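Local coordinates for glycosyl transferase family 8 (Streptococcus pneumoniae, PDB 5GVV), which transfers galactose from UDP-galactose to the terminal glucose of the already glycosylated serine-rich repeat protein PsrP, as a glycosyltransferase of family 8, at residues 8-13 with 103-108; 35-40 with 63-68; 108-113 with 226-231; 88-93 with 175-180. All coordinates share one frame; numbering follows the deposited sequence.

Contact 1. Residues 8-13 with 103-108; sequences VVFAGD and LYLDSD. With MN (manganese (II) ion), chain C; UDP (uridine-5'-diphosphate), chain D.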
# COMPACT_ATOMS: atom_id res chain seq x y z
N VAL A 8 -17.55 10.78 9.82
CA VAL A 8 -16.49 9.93 10.36
C VAL A 8 -15.14 10.53 9.99
O VAL A 8 -14.96 11.00 8.87
CB VAL A 8 -16.59 8.50 9.80
CG1 VAL A 8 -15.45 7.63 10.32
CG2 VAL A 8 -17.93 7.87 10.13
N VAL A 9 -14.19 10.52 10.92
CA VAL A 9 -12.87 11.09 10.62
C VAL A 9 -11.72 10.12 10.91
O VAL A 9 -11.68 9.50 11.98
CB VAL A 9 -12.66 12.47 11.32
CG1 VAL A 9 -12.89 12.37 12.81
CG2 VAL A 9 -11.28 13.01 11.02
N PHE A 10 -10.83 9.96 9.94
CA PHE A 10 -9.59 9.21 10.13
C PHE A 10 -8.42 10.19 10.05
O PHE A 10 -8.59 11.33 9.58
CB PHE A 10 -9.39 8.15 9.04
CG PHE A 10 -10.40 7.03 9.07
CD1 PHE A 10 -11.62 7.16 8.42
CD2 PHE A 10 -10.10 5.82 9.70
CE1 PHE A 10 -12.55 6.12 8.43
CE2 PHE A 10 -11.02 4.78 9.71
CZ PHE A 10 -12.24 4.93 9.08
N ALA A 11 -7.24 9.75 10.48
CA ALA A 11 -6.04 10.58 10.41
C ALA A 11 -4.83 9.69 10.14
O ALA A 11 -4.58 8.74 10.88
CB ALA A 11 -5.84 11.34 11.70
N GLY A 12 -4.08 9.98 9.08
CA GLY A 12 -2.93 9.15 8.76
C GLY A 12 -2.12 9.65 7.58
O GLY A 12 -2.62 10.41 6.75
N ASP A 13 -0.87 9.22 7.52
CA ASP A 13 0.01 9.61 6.42
C ASP A 13 -0.02 8.57 5.30
O ASP A 13 -0.59 7.49 5.46
CB ASP A 13 1.45 9.80 6.92
CG ASP A 13 2.05 8.54 7.52
OD1 ASP A 13 1.31 7.76 8.16
OD2 ASP A 13 3.27 8.32 7.36
N LEU A 103 -17.53 10.75 14.48
CA LEU A 103 -16.82 9.60 15.03
C LEU A 103 -15.39 9.55 14.52
O LEU A 103 -15.16 9.32 13.33
CB LEU A 103 -17.54 8.31 14.64
CG LEU A 103 -16.84 7.01 15.06
CD1 LEU A 103 -16.79 6.90 16.58
CD2 LEU A 103 -17.54 5.80 14.45
N TYR A 104 -14.42 9.76 15.41
CA TYR A 104 -13.02 9.55 15.05
C TYR A 104 -12.63 8.07 15.14
O TYR A 104 -13.03 7.38 16.08
CB TYR A 104 -12.06 10.38 15.91
CG TYR A 104 -10.63 9.91 15.75
CD1 TYR A 104 -9.87 10.31 14.65
CD2 TYR A 104 -10.06 9.03 16.66
CE1 TYR A 104 -8.57 9.85 14.48
CE2 TYR A 104 -8.76 8.57 16.50
CZ TYR A 104 -8.03 8.98 15.41
OH TYR A 104 -6.73 8.52 15.25
N LEU A 105 -11.85 7.59 14.18
CA LEU A 105 -11.34 6.22 14.25
C LEU A 105 -9.85 6.16 13.95
O LEU A 105 -9.37 6.79 13.01
CB LEU A 105 -12.09 5.32 13.26
CG LEU A 105 -13.60 5.14 13.41
CD1 LEU A 105 -14.18 4.39 12.22
CD2 LEU A 105 -13.94 4.43 14.70
N ASP A 106 -9.12 5.38 14.75
CA ASP A 106 -7.76 5.00 14.40
C ASP A 106 -7.82 4.21 13.09
O ASP A 106 -8.90 3.80 12.65
CB ASP A 106 -7.16 4.12 15.50
CG ASP A 106 -6.29 4.90 16.48
OD1 ASP A 106 -6.35 6.15 16.49
OD2 ASP A 106 -5.56 4.24 17.26
N SER A 107 -6.67 3.96 12.47
CA SER A 107 -6.66 3.22 11.21
C SER A 107 -6.03 1.84 11.35
O SER A 107 -5.92 1.10 10.37
CB SER A 107 -5.94 4.01 10.13
OG SER A 107 -4.65 4.35 10.58
N ASP A 108 -5.62 1.49 12.57
CA ASP A 108 -5.17 0.14 12.87
C ASP A 108 -6.36 -0.64 13.43
O ASP A 108 -6.25 -1.36 14.42
CB ASP A 108 -4.03 0.16 13.89
CG ASP A 108 -4.42 0.82 15.19
OD1 ASP A 108 -5.33 1.68 15.18
OD2 ASP A 108 -3.80 0.51 16.24
MN MN C . -4.74 2.35 17.08
N1 UDP D . -0.44 6.64 12.35
C2 UDP D . -0.05 6.94 11.06
N3 UDP D . 1.15 6.47 10.56
C4 UDP D . 1.98 5.72 11.37
C5 UDP D . 1.58 5.42 12.67
C6 UDP D . 0.42 5.99 13.19
O2 UDP D . -0.79 7.61 10.34
O4 UDP D . 3.06 5.30 10.92
C1' UDP D . -1.74 7.15 12.84
C2' UDP D . -2.83 6.12 12.57
O2' UDP D . -4.05 6.76 12.28
C3' UDP D . -2.95 5.39 13.88
C4' UDP D . -2.64 6.49 14.89
O4' UDP D . -1.71 7.34 14.24
O3' UDP D . -4.25 4.86 14.05
C5' UDP D . -2.06 5.94 16.20
O5' UDP D . -1.24 4.83 15.90
PA UDP D . -1.59 3.42 16.57
O1A UDP D . -2.96 3.07 16.13
O2A UDP D . -0.60 2.39 16.18
O3A UDP D . -1.53 3.67 18.17
PB UDP D . -2.28 2.72 19.24
O1B UDP D . -2.32 3.39 20.57
O2B UDP D . -1.49 1.47 19.37
O3B UDP D . -3.65 2.41 18.78
O HOH W 1 -7.12 7.31 11.91
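Val-9 is hydrogen-bonded through both its N and its O to the neighbouring parallel strand: its N donates to Leu-103 O and its O accepts from Leu-105 N. Beyond Leu-105 the strands part, and a water bridges them, accepting from Ala-11 N and donating to Leu-105 O (2.6 Å between the water oxygen and Leu-105 O) and to the ribose O2' of UDP.

The apolar contacts fall on the two faces of the sheet. On one, the tip of the Phe-10 ring, CZ, meets Leu-105 CD1 at 3.7 Å, the two side chains running alongside each other, and Val-8 CG1 reaches the same methyl group. On the other, Val-9 CG1, set between its backbone N and carbonyl carbon (chi1 55°), leans on Tyr-104 CB, while Ala-11 CB lies at the edge of the tyrosine ring.

Side chains and backbone together bind the nucleotide. Asp-13 OD1 accepts a hydrogen bond from uracil N3 (2.7 Å), and Asp-13 N donates to uracil O2. Ser-107 N and OG donate to O3' and O2'; the bond from O2' to Ala-11 O is modelled very short, so its detail is doubtful. Asp-106 OD2 and both carboxylate oxygens of Asp-108, the DxD motif of GT-A enzymes, bind manganese; Tyr-104 OH donates to Asp-106 OD1 (2.7 Å) and so steadies the first aspartate from the second shell.

Strand 34-40 flanks strand 6-11 on its other edge, helix 17-30 covers Val-8 and Phe-10, and helix 116-119 packs on Val-8 and Leu-103.

Contact 2. Residues 35-40 with 63-68; sequences KIYLLN and IDCKLI
Strands 35-40 and 63-66 run parallel, 24° apart, joined by five backbone hydrogen bonds that alternate in direction, from Ile-63 N to Ile-36 O through to the last, made to Asn-40 O by Leu-67 N just past the strand. On the face of Tyr-37 and Leu-39, Ile-63 CG1 sits over the tyrosine ring in a CH-pi contact, 4.1 Å from the centroid and displaced toward the rim. Cys-65 SG lies in the ring plane at its edge, 3.6 Å from Tyr-37 CD1, while Leu-39 CD1 rests on Cys-65 CB and Leu-39 CB on Leu-67 CD1. The phenol OH is held by Glu-99.

The opposite face carries a buried polar cluster centred on Asn-40. Its ND2 donates to Asp-64 OD1 (2.8 Å), nearly in line with the C-O bond, and also to Leu-38 O, which Cys-65 N approaches from the other face of the carbonyl. Lys-66, bent at chi2 and chi4, brings NZ on to an in-plane lone pair of Asn-40 OD1 (2.8 Å) and salt-bridges Asp-64 OD2 on its syn side. The amide is thus fixed in rotation by bonds at both ends.

The strands belong to a beta-alpha-beta unit whose helix 45-57 packs on Ile-36, Leu-38, Asn-40 and Asp-64; strand 6-11 borders strand 34-40 on its other edge.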
# COMPACT_ATOMS: atom_id res chain seq x y z
N LYS A 35 -20.03 10.48 5.51
CA LYS A 35 -19.19 11.61 5.15
C LYS A 35 -17.87 11.43 5.89
O LYS A 35 -17.78 11.66 7.10
CB LYS A 35 -19.86 12.93 5.55
CG LYS A 35 -19.08 14.16 5.11
CD LYS A 35 -19.88 15.42 5.41
CE LYS A 35 -19.13 16.68 5.00
NZ LYS A 35 -19.90 17.88 5.44
N ILE A 36 -16.86 10.99 5.15
CA ILE A 36 -15.57 10.66 5.75
C ILE A 36 -14.55 11.78 5.55
O ILE A 36 -14.25 12.18 4.42
CB ILE A 36 -15.00 9.35 5.15
CG1 ILE A 36 -15.90 8.17 5.53
CG2 ILE A 36 -13.59 9.11 5.65
CD1 ILE A 36 -15.49 6.86 4.89
N TYR A 37 -14.01 12.28 6.66
CA TYR A 37 -12.90 13.22 6.61
C TYR A 37 -11.61 12.43 6.79
O TYR A 37 -11.56 11.49 7.59
CB TYR A 37 -13.00 14.25 7.74
CG TYR A 37 -14.21 15.17 7.67
CD1 TYR A 37 -14.07 16.48 7.23
CD2 TYR A 37 -15.47 14.74 8.08
CE1 TYR A 37 -15.16 17.34 7.18
CE2 TYR A 37 -16.57 15.60 8.03
CZ TYR A 37 -16.40 16.89 7.58
OH TYR A 37 -17.48 17.76 7.52
N LEU A 38 -10.57 12.78 6.04
CA LEU A 38 -9.26 12.14 6.24
C LEU A 38 -8.17 13.19 6.41
O LEU A 38 -7.78 13.86 5.46
CB LEU A 38 -8.91 11.21 5.08
CG LEU A 38 -7.52 10.56 5.10
CD1 LEU A 38 -7.30 9.84 6.41
CD2 LEU A 38 -7.37 9.60 3.93
N LEU A 39 -7.70 13.33 7.65
CA LEU A 39 -6.63 14.27 7.94
C LEU A 39 -5.29 13.69 7.50
O LEU A 39 -4.93 12.57 7.89
CB LEU A 39 -6.61 14.61 9.44
CG LEU A 39 -7.51 15.77 9.88
CD1 LEU A 39 -8.97 15.45 9.67
CD2 LEU A 39 -7.24 16.16 11.34
N ASN A 40 -4.56 14.43 6.67
CA ASN A 40 -3.28 13.94 6.14
C ASN A 40 -2.43 15.10 5.63
O ASN A 40 -2.91 16.22 5.52
CB ASN A 40 -3.51 12.93 5.01
CG ASN A 40 -4.02 13.59 3.73
OD1 ASN A 40 -3.30 13.67 2.73
ND2 ASN A 40 -5.27 14.04 3.75
N ILE A 63 -13.64 13.69 2.26
CA ILE A 63 -13.09 15.03 2.41
C ILE A 63 -11.60 14.97 2.67
O ILE A 63 -11.17 14.38 3.67
CB ILE A 63 -13.78 15.80 3.56
CG1 ILE A 63 -15.29 15.59 3.53
CG2 ILE A 63 -13.42 17.28 3.51
CD1 ILE A 63 -15.95 16.13 2.27
N ASP A 64 -10.81 15.58 1.79
CA ASP A 64 -9.36 15.63 1.95
C ASP A 64 -9.00 16.78 2.87
O ASP A 64 -9.09 17.94 2.49
CB ASP A 64 -8.68 15.80 0.58
CG ASP A 64 -7.16 15.74 0.65
OD1 ASP A 64 -6.61 15.57 1.76
OD2 ASP A 64 -6.52 15.86 -0.42
N CYS A 65 -8.59 16.45 4.09
CA CYS A 65 -8.21 17.48 5.04
C CYS A 65 -6.70 17.59 5.11
O CYS A 65 -6.04 16.83 5.83
CB CYS A 65 -8.81 17.18 6.42
SG CYS A 65 -10.61 17.08 6.37
N LYS A 66 -6.15 18.53 4.35
CA LYS A 66 -4.70 18.68 4.24
C LYS A 66 -4.11 19.51 5.37
O LYS A 66 -4.37 20.71 5.49
CB LYS A 66 -4.33 19.27 2.87
CG LYS A 66 -4.30 18.23 1.74
CD LYS A 66 -3.23 17.18 2.01
CE LYS A 66 -2.96 16.30 0.79
NZ LYS A 66 -4.00 15.25 0.58
N LEU A 67 -3.31 18.85 6.21
CA LEU A 67 -2.62 19.54 7.29
C LEU A 67 -1.31 20.14 6.78
O LEU A 67 -0.22 19.75 7.21
CB LEU A 67 -2.37 18.61 8.48
CG LEU A 67 -3.60 18.14 9.26
CD1 LEU A 67 -4.23 16.98 8.55
CD2 LEU A 67 -3.24 17.73 10.67
N ILE A 68 -1.43 21.09 5.86
CA ILE A 68 -0.27 21.74 5.28
C ILE A 68 -0.26 23.20 5.71
O ILE A 68 -1.20 23.94 5.42
CB ILE A 68 -0.29 21.64 3.74
CG1 ILE A 68 -0.35 20.17 3.31
CG2 ILE A 68 0.93 22.34 3.15
CD1 ILE A 68 -0.53 19.96 1.82

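Contact 3. Residues 108-113 with 226-231; sequences DLIVTG and LHYISQ. With MN (manganese (II) ion), chain C; UDP (uridine-5'-diphosphate), chain D.
Asp-108 and His-227 meet at the manganese ion: the carboxylate chelates it through OD1 (2.1 Å to the metal) and OD2, and His-227 NE2 binds it at 2.1 Å. UDP O1A and O3B and Asp-106 share the ion. The Asp-108 carboxyl carbon lies in the plane of the imidazole, at its edge. His-227 lies on the same face of the two strands as Leu-109; its CG is anti to the backbone N (chi1 -167°), and its ND1 is hydrogen-bonded to Asn-197. Asp-108 OD2 has a further partner in Lys-233. Farther along, Ser-230 N donates to the beta-phosphate oxygen O2B of UDP (3.2 Å).

Three backbone hydrogen bonds tie the antiparallel segments. Ile-110 and Leu-226 exchange a pair, N to O each way at 2.9 Å, and Tyr-228 N donates to Asp-108 O at 2.9 Å; Leu-109 with His-227 forms the non-hydrogen-bonded pair between them.

On the face carrying Ile-110 and Leu-226, Ile-110 CB meets Leu-226 CB. Ile-110 CG1 also touches the edge of the Tyr-228 ring at CE2 (3.9 Å). Within its own segment, Ile-229 CG2 sits over the centre of the His-227 ring.

A DxD aspartate joined by a histidine from a later strand to hold manganese and diphosphate is the metal site of GT-A family 8 glycosyltransferases.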
# COMPACT_ATOMS: atom_id res chain seq x y z
N ASP A 108 -5.62 1.49 12.57
CA ASP A 108 -5.17 0.14 12.87
C ASP A 108 -6.36 -0.64 13.43
O ASP A 108 -6.25 -1.36 14.42
CB ASP A 108 -4.03 0.16 13.89
CG ASP A 108 -4.42 0.82 15.19
OD1 ASP A 108 -5.33 1.68 15.18
OD2 ASP A 108 -3.80 0.51 16.24
N LEU A 109 -7.51 -0.48 12.79
CA LEU A 109 -8.72 -1.15 13.24
C LEU A 109 -9.60 -1.62 12.10
O LEU A 109 -9.41 -1.23 10.94
CB LEU A 109 -9.51 -0.27 14.22
CG LEU A 109 -10.01 1.11 13.79
CD1 LEU A 109 -11.23 1.01 12.91
CD2 LEU A 109 -10.32 1.96 15.03
N ILE A 110 -10.58 -2.45 12.46
CA ILE A 110 -11.51 -3.06 11.52
C ILE A 110 -12.94 -2.95 12.05
O ILE A 110 -13.20 -3.33 13.19
CB ILE A 110 -11.19 -4.55 11.34
CG1 ILE A 110 -9.83 -4.75 10.68
CG2 ILE A 110 -12.29 -5.23 10.53
CD1 ILE A 110 -9.81 -4.44 9.18
N VAL A 111 -13.85 -2.45 11.22
CA VAL A 111 -15.28 -2.43 11.54
C VAL A 111 -15.91 -3.69 10.95
O VAL A 111 -15.68 -4.00 9.77
CB VAL A 111 -15.96 -1.18 10.96
CG1 VAL A 111 -17.46 -1.18 11.24
CG2 VAL A 111 -15.29 0.08 11.51
N THR A 112 -16.69 -4.41 11.75
CA THR A 112 -17.23 -5.70 11.32
C THR A 112 -18.75 -5.70 11.15
O THR A 112 -19.33 -6.73 10.78
CB THR A 112 -16.89 -6.84 12.31
OG1 THR A 112 -17.58 -6.63 13.55
CG2 THR A 112 -15.39 -6.91 12.56
N GLY A 113 -19.39 -4.57 11.41
CA GLY A 113 -20.84 -4.49 11.28
C GLY A 113 -21.42 -3.10 11.37
O GLY A 113 -20.68 -2.10 11.41
N LEU A 226 -12.71 -3.88 15.97
CA LEU A 226 -11.49 -4.56 16.39
C LEU A 226 -10.30 -3.61 16.29
O LEU A 226 -9.97 -3.16 15.20
CB LEU A 226 -11.21 -5.77 15.50
CG LEU A 226 -12.13 -6.98 15.59
CD1 LEU A 226 -11.72 -8.02 14.57
CD2 LEU A 226 -12.08 -7.56 17.00
N HIS A 227 -9.65 -3.35 17.42
CA HIS A 227 -8.54 -2.39 17.46
C HIS A 227 -7.22 -3.11 17.71
O HIS A 227 -6.98 -3.64 18.80
CB HIS A 227 -8.80 -1.34 18.55
CG HIS A 227 -7.89 -0.16 18.47
ND1 HIS A 227 -7.96 0.90 19.37
CD2 HIS A 227 -6.90 0.16 17.60
CE1 HIS A 227 -7.05 1.80 19.05
NE2 HIS A 227 -6.39 1.38 17.99
N TYR A 228 -6.36 -3.14 16.69
CA TYR A 228 -5.08 -3.81 16.82
C TYR A 228 -4.00 -2.90 17.40
O TYR A 228 -3.03 -2.55 16.72
CB TYR A 228 -4.63 -4.35 15.45
CG TYR A 228 -5.56 -5.39 14.87
CD1 TYR A 228 -5.39 -6.73 15.16
CD2 TYR A 228 -6.60 -5.02 14.03
CE1 TYR A 228 -6.24 -7.68 14.63
CE2 TYR A 228 -7.46 -5.95 13.50
CZ TYR A 228 -7.27 -7.29 13.80
OH TYR A 228 -8.12 -8.23 13.27
N ILE A 229 -4.18 -2.51 18.66
CA ILE A 229 -3.22 -1.65 19.36
C ILE A 229 -1.88 -2.36 19.52
O ILE A 229 -1.78 -3.57 19.27
CB ILE A 229 -3.73 -1.24 20.75
CG1 ILE A 229 -3.84 -2.46 21.67
CG2 ILE A 229 -5.08 -0.53 20.65
CD1 ILE A 229 -4.13 -2.12 23.13
N SER A 230 -0.87 -1.60 19.93
CA SER A 230 0.51 -2.07 20.14
C SER A 230 1.28 -2.23 18.84
O SER A 230 0.77 -1.92 17.76
CB SER A 230 0.57 -3.37 20.96
OG SER A 230 0.40 -4.52 20.14
N GLN A 231 2.53 -2.68 18.93
CA GLN A 231 3.35 -2.83 17.74
C GLN A 231 3.20 -4.22 17.11
O GLN A 231 3.84 -4.53 16.11
CB GLN A 231 4.82 -2.54 18.06
CG GLN A 231 5.05 -1.18 18.72
CD GLN A 231 4.65 -0.00 17.83
OE1 GLN A 231 3.47 0.36 17.74
NE2 GLN A 231 5.64 0.61 17.20
MN MN C . -4.74 2.35 17.08
N1 UDP D . -0.44 6.64 12.35
C2 UDP D . -0.05 6.94 11.06
N3 UDP D . 1.15 6.47 10.56
C4 UDP D . 1.98 5.72 11.37
C5 UDP D . 1.58 5.42 12.67
C6 UDP D . 0.42 5.99 13.19
O2 UDP D . -0.79 7.61 10.34
O4 UDP D . 3.06 5.30 10.92
C1' UDP D . -1.74 7.15 12.84
C2' UDP D . -2.83 6.12 12.57
O2' UDP D . -4.05 6.76 12.28
C3' UDP D . -2.95 5.39 13.88
C4' UDP D . -2.64 6.49 14.89
O4' UDP D . -1.71 7.34 14.24
O3' UDP D . -4.25 4.86 14.05
C5' UDP D . -2.06 5.94 16.20
O5' UDP D . -1.24 4.83 15.90
PA UDP D . -1.59 3.42 16.57
O1A UDP D . -2.96 3.07 16.13
O2A UDP D . -0.60 2.39 16.18
O3A UDP D . -1.53 3.67 18.17
PB UDP D . -2.28 2.72 19.24
O1B UDP D . -2.32 3.39 20.57
O2B UDP D . -1.49 1.47 19.37
O3B UDP D . -3.65 2.41 18.78

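Contact 4. Residues 88-93 with 175-180; sequences FARYFI and EGDQSI
Arg-90 and Asp-177 form a salt bridge across the guanidinium face. The carboxylate oxygen OD2 of Asp-177 hangs over the centre of that face, 3.0 Å above its plane and 3.1 Å from Arg-90 CZ, so the pair is held by electrostatics rather than by a directed hydrogen bond; the two side chains cross at about a right angle. In the arginine, a bend at chi3 (98°) turns NE out of the extended line of CB, CG and CD. Its NH1 also makes a long, weak ion pair with Asp-106 and a weak hydrogen bond with Thr-87, so the guanidinium lies between two carboxylates.

Arg-90 belongs to the UDP pocket of this GT-A enzyme, and the contact joins the 3-10 turn at 89-91, in the loop between strands 61-66 and 101-105, to the first part of helix 176-185, which carries Asp-177.

Van der Waals contacts are made by the two aromatic side chains. Tyr-91 OH lies 3.3 Å from Asp-177 CA; the same OH is 3.6 Å from Ile-180 CB, and it is hydrogen-bonded to Thr-166 of helix 158-167. Phe-88 brings CD1 to 4.0 Å from Asp-177 CB, with ring and carboxylate planes 71° apart. The Tyr-91 hydroxyl lies in the plane of the Phe-88 ring, at its edge.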
# COMPACT_ATOMS: atom_id res chain seq x y z
N PHE A 88 -0.86 12.70 16.50
CA PHE A 88 -1.37 13.89 17.17
C PHE A 88 -2.39 14.68 16.35
O PHE A 88 -2.94 15.67 16.82
CB PHE A 88 -0.21 14.81 17.55
CG PHE A 88 0.79 14.18 18.48
CD1 PHE A 88 0.62 14.28 19.86
CD2 PHE A 88 1.91 13.52 17.99
CE1 PHE A 88 1.53 13.71 20.73
CE2 PHE A 88 2.83 12.95 18.86
CZ PHE A 88 2.64 13.04 20.23
N ALA A 89 -2.64 14.23 15.12
CA ALA A 89 -3.43 15.00 14.17
C ALA A 89 -4.90 15.12 14.57
O ALA A 89 -5.61 16.02 14.10
CB ALA A 89 -3.30 14.42 12.77
N ARG A 90 -5.37 14.23 15.43
CA ARG A 90 -6.77 14.23 15.85
C ARG A 90 -7.14 15.48 16.65
O ARG A 90 -8.32 15.79 16.83
CB ARG A 90 -7.11 12.94 16.62
CG ARG A 90 -6.28 12.70 17.88
CD ARG A 90 -6.47 11.28 18.42
NE ARG A 90 -5.40 10.38 18.00
CZ ARG A 90 -5.38 9.07 18.24
NH1 ARG A 90 -4.37 8.33 17.82
NH2 ARG A 90 -6.39 8.50 18.88
N TYR A 91 -6.12 16.21 17.11
CA TYR A 91 -6.32 17.48 17.80
C TYR A 91 -7.05 18.48 16.90
O TYR A 91 -7.87 19.28 17.37
CB TYR A 91 -4.98 18.08 18.25
CG TYR A 91 -4.23 17.30 19.32
CD1 TYR A 91 -4.81 16.22 19.96
CD2 TYR A 91 -2.94 17.68 19.69
CE1 TYR A 91 -4.12 15.52 20.94
CE2 TYR A 91 -2.24 16.98 20.66
CZ TYR A 91 -2.84 15.90 21.29
OH TYR A 91 -2.16 15.20 22.26
N PHE A 92 -6.74 18.45 15.60
CA PHE A 92 -7.23 19.46 14.66
C PHE A 92 -8.59 19.13 14.05
O PHE A 92 -9.03 19.78 13.10
CB PHE A 92 -6.21 19.67 13.53
CG PHE A 92 -4.85 20.10 14.01
CD1 PHE A 92 -4.59 21.44 14.25
CD2 PHE A 92 -3.85 19.17 14.21
CE1 PHE A 92 -3.33 21.85 14.69
CE2 PHE A 92 -2.59 19.56 14.65
CZ PHE A 92 -2.33 20.90 14.89
N ILE A 93 -9.26 18.12 14.60
CA ILE A 93 -10.58 17.72 14.11
C ILE A 93 -11.59 18.88 13.95
O ILE A 93 -12.18 19.04 12.88
CB ILE A 93 -11.18 16.55 14.93
CG1 ILE A 93 -10.48 15.23 14.55
CG2 ILE A 93 -12.67 16.42 14.70
CD1 ILE A 93 -10.83 14.06 15.46
N GLU A 175 1.72 7.29 27.27
CA GLU A 175 0.97 6.95 26.06
C GLU A 175 0.58 8.16 25.19
O GLU A 175 -0.47 8.15 24.55
CB GLU A 175 -0.25 6.09 26.42
CG GLU A 175 0.14 4.72 26.97
CD GLU A 175 -1.03 3.94 27.52
OE1 GLU A 175 -1.10 2.71 27.28
OE2 GLU A 175 -1.88 4.54 28.22
N GLY A 176 1.44 9.17 25.17
CA GLY A 176 1.32 10.29 24.25
C GLY A 176 -0.01 11.03 24.21
O GLY A 176 -0.53 11.45 25.25
N ASP A 177 -0.54 11.20 23.01
CA ASP A 177 -1.80 11.91 22.77
C ASP A 177 -2.94 11.37 23.64
O ASP A 177 -3.81 12.13 24.08
CB ASP A 177 -2.20 11.79 21.30
CG ASP A 177 -2.35 10.34 20.85
OD1 ASP A 177 -1.35 9.60 20.86
OD2 ASP A 177 -3.48 9.95 20.48
N GLN A 178 -2.93 10.06 23.86
CA GLN A 178 -3.96 9.41 24.66
C GLN A 178 -3.87 9.86 26.11
O GLN A 178 -4.88 10.20 26.72
CB GLN A 178 -3.82 7.89 24.56
CG GLN A 178 -4.89 7.12 25.32
CD GLN A 178 -4.92 5.65 24.96
OE1 GLN A 178 -5.11 5.30 23.79
NE2 GLN A 178 -4.73 4.79 25.94
N SER A 179 -2.65 9.88 26.65
CA SER A 179 -2.42 10.39 28.00
C SER A 179 -2.87 11.84 28.13
O SER A 179 -3.39 12.26 29.17
CB SER A 179 -0.94 10.28 28.38
OG SER A 179 -0.55 8.93 28.57
N ILE A 180 -2.67 12.61 27.06
CA ILE A 180 -3.06 14.02 27.04
C ILE A 180 -4.58 14.16 27.05
O ILE A 180 -5.13 14.98 27.79
CB ILE A 180 -2.51 14.74 25.79
CG1 ILE A 180 -0.98 14.64 25.74
CG2 ILE A 180 -2.96 16.19 25.77
CD1 ILE A 180 -0.28 15.12 27.00

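How the contacts relate
Contacts 1 and 2 are two pairings of one sheet, separated by the pairing of strands 34-40 and 6-11, which are probably hydrogen-bonded from Tyr-37 N to Val-8 O (2.7 Å); contact 2 is nested in the chain loop closed by contact 1. Contact 3 continues from contact 1 through the shared Asp-108, and both hold manganese and UDP; Asp-106 OD2 and His-227 NE2 stand 3.1 Å apart as ligands of that ion. Contact 4 meets contact 1 where Arg-90 CZ lies 3.3 Å from Tyr-104 OH; the Arg-90 side chain is about 4 Å from UDP. Contact 2 does not touch contact 3, the nearest atoms being about 9 Å apart, yet Leu-39 CD2 touches Ala-89 O of contact 4 at 3.2 Å.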